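Local coordinates for adhesion G-protein coupled receptor G6 (Danio rerio, PDB 6V55) that serves as an adhesion G-protein coupled receptor linked to myelination, its calcium-binding extracellular region probably taking part in cell adhesion and signalling, at residues Q659-S664 with G703-K708; V651-T656 with S670-M675. All coordinates share one frame; numbering follows the deposited sequence.

Contact 1: residues Q659-S664 with G703-K708. With NAG (2-acetamido-2-deoxy-beta-D-glucopyranose), chain D; NAG (2-acetamido-2-deoxy-beta-D-glucopyranose), chain L.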
ATOM      1  N   GLN A 659      12.824  -1.896  63.710  1.00 31.06           N
ATOM      2  CA  GLN A 659      13.091  -1.967  65.146  1.00 34.31           C
ATOM      3  C   GLN A 659      12.009  -1.264  65.968  1.00 34.99           C
ATOM      4  O   GLN A 659      11.534  -1.805  66.975  1.00 32.77           O
ATOM      5  CB  GLN A 659      14.477  -1.374  65.427  1.00 38.67           C
ATOM      6  CG  GLN A 659      14.692  -0.750  66.806  1.00 47.11           C
ATOM      7  CD  GLN A 659      16.014   0.013  66.901  1.00 51.16           C
ATOM      8  OE1 GLN A 659      17.087  -0.576  66.766  1.00 52.55           O
ATOM      9  NE2 GLN A 659      15.941   1.322  67.154  1.00 50.20           N
ATOM     10  N   ASN A 660      11.580  -0.072  65.539  1.00 36.96           N
ATOM     11  CA  ASN A 660      10.561   0.681  66.262  1.00 36.29           C
ATOM     12  C   ASN A 660       9.159   0.433  65.725  1.00 33.85           C
ATOM     13  O   ASN A 660       8.295   1.316  65.839  1.00 38.74           O
ATOM     14  CB  ASN A 660      10.876   2.179  66.239  1.00 37.44           C
ATOM     15  CG  ASN A 660      12.206   2.510  66.888  1.00 46.17           C
ATOM     16  OD1 ASN A 660      13.222   2.603  66.208  1.00 49.83           O
ATOM     17  ND2 ASN A 660      12.206   2.692  68.202  1.00 54.63           N
ATOM     18  N   LEU A 661       8.910  -0.734  65.140  1.00 27.96           N
ATOM     19  CA  LEU A 661       7.601  -1.065  64.595  1.00 28.51           C
ATOM     20  C   LEU A 661       6.830  -1.912  65.591  1.00 28.55           C
ATOM     21  O   LEU A 661       7.409  -2.777  66.252  1.00 32.09           O
ATOM     22  CB  LEU A 661       7.720  -1.827  63.274  1.00 26.22           C
ATOM     23  CG  LEU A 661       7.972  -1.031  61.992  1.00 23.71           C
ATOM     24  CD1 LEU A 661       7.745  -1.919  60.790  1.00 24.71           C
ATOM     25  CD2 LEU A 661       7.079   0.183  61.917  1.00 24.67           C
ATOM     26  N   SER A 662       5.521  -1.666  65.684  1.00 26.77           N
ATOM     27  CA  SER A 662       4.652  -2.521  66.479  1.00 30.19           C
ATOM     28  C   SER A 662       4.507  -3.888  65.820  1.00 34.69           C
ATOM     29  O   SER A 662       4.758  -4.048  64.623  1.00 42.47           O
ATOM     30  CB  SER A 662       3.274  -1.899  66.620  1.00 29.85           C
ATOM     31  OG  SER A 662       2.590  -2.000  65.380  1.00 28.12           O
ATOM     32  N   LEU A 663       4.073  -4.877  66.614  1.00 33.53           N
ATOM     33  CA  LEU A 663       3.841  -6.222  66.083  1.00 33.62           C
ATOM     34  C   LEU A 663       2.679  -6.269  65.105  1.00 34.60           C
ATOM     35  O   LEU A 663       2.661  -7.130  64.219  1.00 36.38           O
ATOM     36  CB  LEU A 663       3.562  -7.212  67.204  1.00 37.54           C
ATOM     37  CG  LEU A 663       4.630  -8.265  67.454  1.00 38.16           C
ATOM     38  CD1 LEU A 663       5.899  -7.599  68.002  1.00 40.69           C
ATOM     39  CD2 LEU A 663       4.069  -9.286  68.415  1.00 36.26           C
ATOM     40  N   SER A 664       1.700  -5.377  65.266  1.00 35.40           N
ATOM     41  CA  SER A 664       0.653  -5.227  64.265  1.00 37.69           C
ATOM     42  C   SER A 664       1.219  -4.726  62.942  1.00 40.85           C
ATOM     43  O   SER A 664       0.803  -5.189  61.873  1.00 44.58           O
ATOM     44  CB  SER A 664      -0.427  -4.273  64.773  1.00 40.43           C
ATOM     45  OG  SER A 664      -0.990  -3.544  63.686  1.00 44.23           O
ATOM     46  N   GLY A 703       5.710  -1.952  52.195  1.00 18.82           N
ATOM     47  CA  GLY A 703       4.317  -2.339  52.248  1.00 20.13           C
ATOM     48  C   GLY A 703       3.443  -1.136  51.981  1.00 25.50           C
ATOM     49  O   GLY A 703       3.914  -0.104  51.506  1.00 29.86           O
ATOM     50  N   ASN A 704       2.176  -1.269  52.382  1.00 26.73           N
ATOM     51  CA  ASN A 704       1.166  -0.228  52.221  1.00 29.24           C
ATOM     52  C   ASN A 704       1.305   0.946  53.217  1.00 26.12           C
ATOM     53  O   ASN A 704       0.398   1.778  53.299  1.00 26.06           O
ATOM     54  CB  ASN A 704      -0.224  -0.859  52.340  1.00 39.21           C
ATOM     55  CG  ASN A 704      -1.253  -0.127  51.514  1.00 50.84           C
ATOM     56  OD1 ASN A 704      -0.892   0.779  50.760  1.00 50.79           O
ATOM     57  ND2 ASN A 704      -2.534  -0.484  51.661  1.00 63.57           N
ATOM     58  N   PHE A 705       2.413   1.064  53.944  1.00 26.21           N
ATOM     59  CA  PHE A 705       2.591   2.062  54.989  1.00 28.66           C
ATOM     60  C   PHE A 705       4.038   2.538  54.978  1.00 27.48           C
ATOM     61  O   PHE A 705       4.939   1.816  54.540  1.00 30.87           O
ATOM     62  CB  PHE A 705       2.204   1.492  56.375  1.00 29.98           C
ATOM     63  CG  PHE A 705       3.256   0.617  56.992  1.00 31.36           C
ATOM     64  CD1 PHE A 705       3.538  -0.643  56.460  1.00 31.86           C
ATOM     65  CD2 PHE A 705       3.957   1.053  58.110  1.00 35.51           C
ATOM     66  CE1 PHE A 705       4.502  -1.447  57.010  1.00 36.28           C
ATOM     67  CE2 PHE A 705       4.926   0.259  58.686  1.00 40.92           C
ATOM     68  CZ  PHE A 705       5.201  -1.003  58.134  1.00 43.53           C
ATOM     69  N   THR A 706       4.254   3.761  55.459  1.00 24.04           N
ATOM     70  CA  THR A 706       5.580   4.373  55.498  1.00 24.59           C
ATOM     71  C   THR A 706       6.191   4.198  56.883  1.00 23.11           C
ATOM     72  O   THR A 706       5.548   4.510  57.886  1.00 23.49           O
ATOM     73  CB  THR A 706       5.506   5.864  55.150  1.00 24.66           C
ATOM     74  OG1 THR A 706       4.662   6.035  54.005  1.00 30.95           O
ATOM     75  CG2 THR A 706       6.890   6.423  54.829  1.00 19.31           C
ATOM     76  N   ILE A 707       7.421   3.695  56.935  1.00 20.79           N
ATOM     77  CA  ILE A 707       8.151   3.579  58.194  1.00 19.23           C
ATOM     78  C   ILE A 707       8.816   4.915  58.448  1.00 22.65           C
ATOM     79  O   ILE A 707       9.576   5.375  57.602  1.00 21.87           O
ATOM     80  CB  ILE A 707       9.201   2.469  58.128  1.00 19.90           C
ATOM     81  CG1 ILE A 707       8.547   1.125  57.779  1.00 20.11           C
ATOM     82  CG2 ILE A 707       9.973   2.443  59.428  1.00 23.14           C
ATOM     83  CD1 ILE A 707       9.473  -0.062  57.985  1.00 23.00           C
ATOM     84  N   LYS A 708       8.530   5.543  59.595  1.00 24.76           N
ATOM     85  CA  LYS A 708       8.940   6.914  59.853  1.00 21.97           C
ATOM     86  C   LYS A 708       9.880   6.965  61.044  1.00 25.64           C
ATOM     87  O   LYS A 708       9.911   6.031  61.861  1.00 25.61           O
ATOM     88  CB  LYS A 708       7.741   7.824  60.119  1.00 20.25           C
ATOM     89  CG  LYS A 708       6.891   8.040  58.895  1.00 25.82           C
ATOM     90  CD  LYS A 708       5.803   9.080  59.105  1.00 34.33           C
ATOM     91  CE  LYS A 708       4.905   9.148  57.867  1.00 37.78           C
ATOM     92  NZ  LYS A 708       3.695  10.011  58.052  1.00 41.56           N
TER
HETATM   93  C1  NAG D 902      13.435   3.029  68.881  1.00 41.70           C
HETATM   94  C2  NAG D 902      13.338   4.373  69.630  1.00 43.42           C
HETATM   95  C3  NAG D 902      14.648   4.670  70.391  1.00 45.24           C
HETATM   96  C4  NAG D 902      15.066   3.497  71.272  1.00 49.05           C
HETATM   97  C5  NAG D 902      15.174   2.224  70.439  1.00 51.55           C
HETATM   98  C6  NAG D 902      15.540   1.004  71.263  1.00 53.38           C
HETATM   99  C7  NAG D 902      11.765   5.849  68.434  1.00 45.66           C
HETATM  100  C8  NAG D 902      11.628   6.995  67.478  1.00 46.33           C
HETATM  101  N2  NAG D 902      13.018   5.460  68.715  1.00 42.39           N
HETATM  102  O3  NAG D 902      14.476   5.821  71.212  1.00 44.83           O
HETATM  103  O4  NAG D 902      16.308   3.763  71.917  1.00 52.33           O
HETATM  104  O5  NAG D 902      13.905   1.965  69.812  1.00 52.15           O
HETATM  105  O6  NAG D 902      14.450   0.119  71.494  1.00 52.38           O
HETATM  106  O7  NAG D 902      10.786   5.286  68.915  1.00 47.43           O
HETATM  107  C1  NAG L 910      -3.558   0.195  50.883  1.00 62.08           C
HETATM  108  C2  NAG L 910      -4.403  -0.777  50.046  1.00 67.53           C
HETATM  109  C3  NAG L 910      -5.348   0.007  49.133  1.00 70.83           C
HETATM  110  C4  NAG L 910      -6.222   0.960  49.949  1.00 68.64           C
HETATM  111  C5  NAG L 910      -5.365   1.868  50.842  1.00 68.76           C
HETATM  112  C6  NAG L 910      -6.193   2.695  51.803  1.00 71.19           C
HETATM  113  C7  NAG L 910      -3.797  -2.984  49.154  1.00 69.57           C
HETATM  114  C8  NAG L 910      -2.800  -3.758  48.349  1.00 69.89           C
HETATM  115  N2  NAG L 910      -3.556  -1.674  49.274  1.00 68.44           N
HETATM  116  O3  NAG L 910      -6.159  -0.898  48.388  1.00 73.48           O
HETATM  117  O4  NAG L 910      -7.005   1.767  49.077  1.00 67.53           O
HETATM  118  O5  NAG L 910      -4.447   1.092  51.642  1.00 65.38           O
HETATM  119  O6  NAG L 910      -5.462   3.037  52.975  1.00 73.41           O
HETATM  120  O7  NAG L 910      -4.778  -3.522  49.669  1.00 70.02           O

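Contact 2: residues V651-T656 with S670-M675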
ATOM      1  N   VAL A 651      19.822   1.762  46.909  1.00 27.72           N
ATOM      2  CA  VAL A 651      19.037   1.947  48.124  1.00 22.43           C
ATOM      3  C   VAL A 651      19.511   0.915  49.135  1.00 27.76           C
ATOM      4  O   VAL A 651      19.421  -0.292  48.884  1.00 33.24           O
ATOM      5  CB  VAL A 651      17.532   1.803  47.862  1.00 17.74           C
ATOM      6  CG1 VAL A 651      16.754   1.831  49.174  1.00 15.80           C
ATOM      7  CG2 VAL A 651      17.040   2.893  46.918  1.00 20.82           C
ATOM      8  N   THR A 652      20.017   1.381  50.268  1.00 31.30           N
ATOM      9  CA  THR A 652      20.491   0.511  51.335  1.00 30.89           C
ATOM     10  C   THR A 652      19.590   0.679  52.547  1.00 27.27           C
ATOM     11  O   THR A 652      19.476   1.785  53.090  1.00 28.22           O
ATOM     12  CB  THR A 652      21.935   0.829  51.705  1.00 29.95           C
ATOM     13  OG1 THR A 652      22.784   0.482  50.604  1.00 34.36           O
ATOM     14  CG2 THR A 652      22.342   0.035  52.938  1.00 25.69           C
ATOM     15  N   LEU A 653      18.953  -0.405  52.954  1.00 23.72           N
ATOM     16  CA  LEU A 653      18.092  -0.379  54.125  1.00 22.97           C
ATOM     17  C   LEU A 653      18.890  -0.824  55.347  1.00 28.71           C
ATOM     18  O   LEU A 653      19.531  -1.881  55.298  1.00 30.78           O
ATOM     19  CB  LEU A 653      16.882  -1.286  53.925  1.00 22.93           C
ATOM     20  CG  LEU A 653      16.190  -1.192  52.552  1.00 23.18           C
ATOM     21  CD1 LEU A 653      15.162  -2.294  52.342  1.00 19.88           C
ATOM     22  CD2 LEU A 653      15.547   0.168  52.367  1.00 20.97           C
ATOM     23  N   PRO A 654      18.872  -0.052  56.442  1.00 29.50           N
ATOM     24  CA  PRO A 654      19.662  -0.394  57.646  1.00 28.11           C
ATOM     25  C   PRO A 654      19.117  -1.636  58.334  1.00 31.24           C
ATOM     26  O   PRO A 654      17.971  -2.037  58.077  1.00 34.97           O
ATOM     27  CB  PRO A 654      19.481   0.852  58.524  1.00 27.33           C
ATOM     28  CG  PRO A 654      18.170   1.375  58.139  1.00 22.93           C
ATOM     29  CD  PRO A 654      18.091   1.179  56.651  1.00 25.25           C
ATOM     30  N   PRO A 655      19.913  -2.305  59.181  1.00 30.33           N
ATOM     31  CA  PRO A 655      19.400  -3.509  59.861  1.00 30.33           C
ATOM     32  C   PRO A 655      18.346  -3.220  60.914  1.00 35.80           C
ATOM     33  O   PRO A 655      17.555  -4.120  61.233  1.00 37.80           O
ATOM     34  CB  PRO A 655      20.656  -4.120  60.494  1.00 31.21           C
ATOM     35  CG  PRO A 655      21.795  -3.548  59.715  1.00 31.23           C
ATOM     36  CD  PRO A 655      21.370  -2.166  59.362  1.00 32.25           C
ATOM     37  N   THR A 656      18.304  -1.991  61.435  1.00 37.73           N
ATOM     38  CA  THR A 656      17.329  -1.522  62.420  1.00 37.91           C
ATOM     39  C   THR A 656      16.098  -0.891  61.782  1.00 39.00           C
ATOM     40  O   THR A 656      15.518   0.029  62.375  1.00 39.03           O
ATOM     41  CB  THR A 656      18.006  -0.521  63.350  1.00 37.45           C
ATOM     42  OG1 THR A 656      18.534   0.562  62.569  1.00 40.77           O
ATOM     43  CG2 THR A 656      19.131  -1.180  64.111  1.00 33.22           C
ATOM     44  N   SER A 670       5.735  -7.902  54.248  1.00 35.31           N
ATOM     45  CA  SER A 670       6.002  -9.104  53.476  1.00 36.58           C
ATOM     46  C   SER A 670       7.101  -8.924  52.452  1.00 33.76           C
ATOM     47  O   SER A 670       7.762  -9.907  52.095  1.00 33.55           O
ATOM     48  CB  SER A 670       4.744  -9.548  52.700  1.00 36.39           C
ATOM     49  OG  SER A 670       3.609  -9.735  53.524  1.00 37.30           O
ATOM     50  N   ARG A 671       7.278  -7.708  51.934  1.00 29.13           N
ATOM     51  CA  ARG A 671       7.972  -7.507  50.677  1.00 25.79           C
ATOM     52  C   ARG A 671       8.895  -6.316  50.790  1.00 24.30           C
ATOM     53  O   ARG A 671       8.747  -5.488  51.675  1.00 27.53           O
ATOM     54  CB  ARG A 671       7.009  -7.244  49.517  1.00 22.19           C
ATOM     55  CG  ARG A 671       6.206  -8.420  49.072  1.00 20.66           C
ATOM     56  CD  ARG A 671       4.769  -8.025  48.926  1.00 23.33           C
ATOM     57  NE  ARG A 671       3.996  -9.065  48.246  1.00 27.20           N
ATOM     58  CZ  ARG A 671       3.447  -8.946  47.037  1.00 24.72           C
ATOM     59  NH1 ARG A 671       3.561  -7.819  46.343  1.00 23.80           N
ATOM     60  NH2 ARG A 671       2.768  -9.959  46.525  1.00 24.71           N
ATOM     61  N   ILE A 672       9.846  -6.236  49.863  1.00 23.55           N
ATOM     62  CA  ILE A 672      10.543  -4.996  49.539  1.00 21.79           C
ATOM     63  C   ILE A 672      10.125  -4.609  48.135  1.00 22.94           C
ATOM     64  O   ILE A 672      10.081  -5.462  47.248  1.00 24.97           O
ATOM     65  CB  ILE A 672      12.072  -5.141  49.616  1.00 21.71           C
ATOM     66  CG1 ILE A 672      12.453  -5.945  50.853  1.00 23.27           C
ATOM     67  CG2 ILE A 672      12.737  -3.758  49.614  1.00 23.00           C
ATOM     68  CD1 ILE A 672      13.923  -5.952  51.193  1.00 27.02           C
ATOM     69  N   ASN A 673       9.799  -3.341  47.942  1.00 20.90           N
ATOM     70  CA  ASN A 673       9.421  -2.790  46.651  1.00 18.15           C
ATOM     71  C   ASN A 673      10.535  -1.889  46.143  1.00 19.49           C
ATOM     72  O   ASN A 673      11.199  -1.207  46.921  1.00 29.70           O
ATOM     73  CB  ASN A 673       8.129  -1.982  46.779  1.00 21.00           C
ATOM     74  CG  ASN A 673       6.997  -2.793  47.390  1.00 27.78           C
ATOM     75  OD1 ASN A 673       6.859  -3.972  47.102  1.00 30.68           O
ATOM     76  ND2 ASN A 673       6.195  -2.169  48.251  1.00 32.68           N
ATOM     77  N   PHE A 674      10.727  -1.855  44.834  1.00 14.62           N
ATOM     78  CA  PHE A 674      11.769  -0.996  44.286  1.00 11.90           C
ATOM     79  C   PHE A 674      11.293  -0.526  42.924  1.00 11.93           C
ATOM     80  O   PHE A 674      10.839  -1.342  42.123  1.00 15.39           O
ATOM     81  CB  PHE A 674      13.091  -1.769  44.189  1.00 13.28           C
ATOM     82  CG  PHE A 674      14.289  -0.935  43.812  1.00 18.80           C
ATOM     83  CD1 PHE A 674      14.618  -0.720  42.469  1.00 22.64           C
ATOM     84  CD2 PHE A 674      15.142  -0.443  44.787  1.00 24.09           C
ATOM     85  CE1 PHE A 674      15.727   0.024  42.104  1.00 24.96           C
ATOM     86  CE2 PHE A 674      16.274   0.304  44.429  1.00 26.69           C
ATOM     87  CZ  PHE A 674      16.565   0.523  43.079  1.00 26.32           C
ATOM     88  N   MET A 675      11.376   0.782  42.669  1.00 13.81           N
ATOM     89  CA  MET A 675      11.081   1.366  41.359  1.00 13.10           C
ATOM     90  C   MET A 675      12.215   2.297  40.952  1.00 16.69           C
ATOM     91  O   MET A 675      12.738   3.051  41.781  1.00 16.70           O
ATOM     92  CB  MET A 675       9.771   2.169  41.357  1.00 11.24           C
ATOM     93  CG  MET A 675       8.599   1.455  41.988  1.00 11.71           C
ATOM     94  SD  MET A 675       7.097   2.405  42.080  0.66 14.10           S
ATOM     95  CE  MET A 675       6.698   2.042  43.793  1.00 15.85           C
TER

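Contact 1: residues Q659-S664 with G703-K708
L661 sets its CD1 methyl on the junction where F705 and I707 meet; CD1 touches both, and CD2 adds a second contact to the ring. CD1 arrives at the edge of the F705 ring, in the ring plane, with L661 CD1 3.8 Å from F705 CZ, while L661 CD2 lies 3.9 Å from F705 CE2. These two side chains meet head-on. I707 instead runs roughly perpendicular to L661, the methyls L661 CD1 and I707 CD1 meeting at 3.8 Å. The first torsion of F705 (chi1 79°) tucks CG between both backbone arms and brings the ring to the leucine. A branched leucine suits this place because one residue can touch a ring and an aliphatic chain together.

Sugars flank this apolar patch: N660 ND2 is bonded to C1 of one N-acetylglucosamine, N704 ND2 to C1 of another, each asparagine opening an N-X-S/T sequon. Q659 NE2 donates to N660 OD1 over 3.2 Å, from above the carbonyl plane, and also bonds Q711. With an alanine here in place of Q659, the N660 carboxamide is likely to be freer to turn and Q711 to lose a partner.

S662 N-caps the short helix 663-666. The 703-708 loop, between strands 697-701 and 714-719, packs I707 on L657 and L658, F705 on V669, and hydrogen-bonds I707 to L768 through the backbone.

Contact 2: residues V651-T656 with S670-M675
N673 is held at two points by strand 697-701: its ND2 bonds S701 OG, and its backbone O bonds S700 OG. These polar bonds run to the adjacent strand of the same sheet, and no hydrogen bond bridges the face turned to 649-653. Between N673 and its neighbours in sequence the direction reverses: N673 and M675 pack on helix 573-593, whereas I672 and F674 point across to strand 649-653.

There V651 and F674 run alongside each other, pointing contrary ways. V651 CG2 comes obliquely to the ring, 3.7 Å from F674 CE2, and V651 CB stands in the ring plane at its edge, 4.0 Å from F674 CE2. F674 turns its ring away from its own N (chi1 -172°), which carries it out toward the compact, branched valine, and the valine presents a methyl close to its own backbone. L653 and I672 meet differently, tip to tip: L653 CD1 lies 3.9 Å from I672 CG2 and 4.0 Å from I672 CD1, so that one leucine methyl touches both branches of the isoleucine.

The CA atoms are 8.7 Å apart for V651 and F674, and 10.0 Å apart for L653 and I672. Such spacing belongs to two sheets laid face to face as a beta sandwich, each strand hydrogen-bonded to partners within its own sheet: L653 to S623, I672 to S613. All four touching residues are buried, and their side chains are purely hydrocarbon, which implies that the sheets cohere here through exclusion of water and close packing, without directional bonds.

In the fold
The two contacts interleave along the chain, in the order 651-656, 659-664, 670-675, 703-708, and their centres lie 12 Å apart. They touch where G703 N of contact 1 comes within 4.0 Å of N673 ND2 of contact 2, a matter of packing. Contact 2 fills part of the interior between the two sheets; contact 1 is a smaller apolar patch between loops that bear two glycans. I707 bonds L768, the last modelled residue, through the backbone, while L653 packs on it with its side chain. L768 lies within the GPCR proteolysis site motif, and the sequence H-L-T is consistent with cleavage just after it, as in other GAIN domains; T706 also packs on a bound peptide.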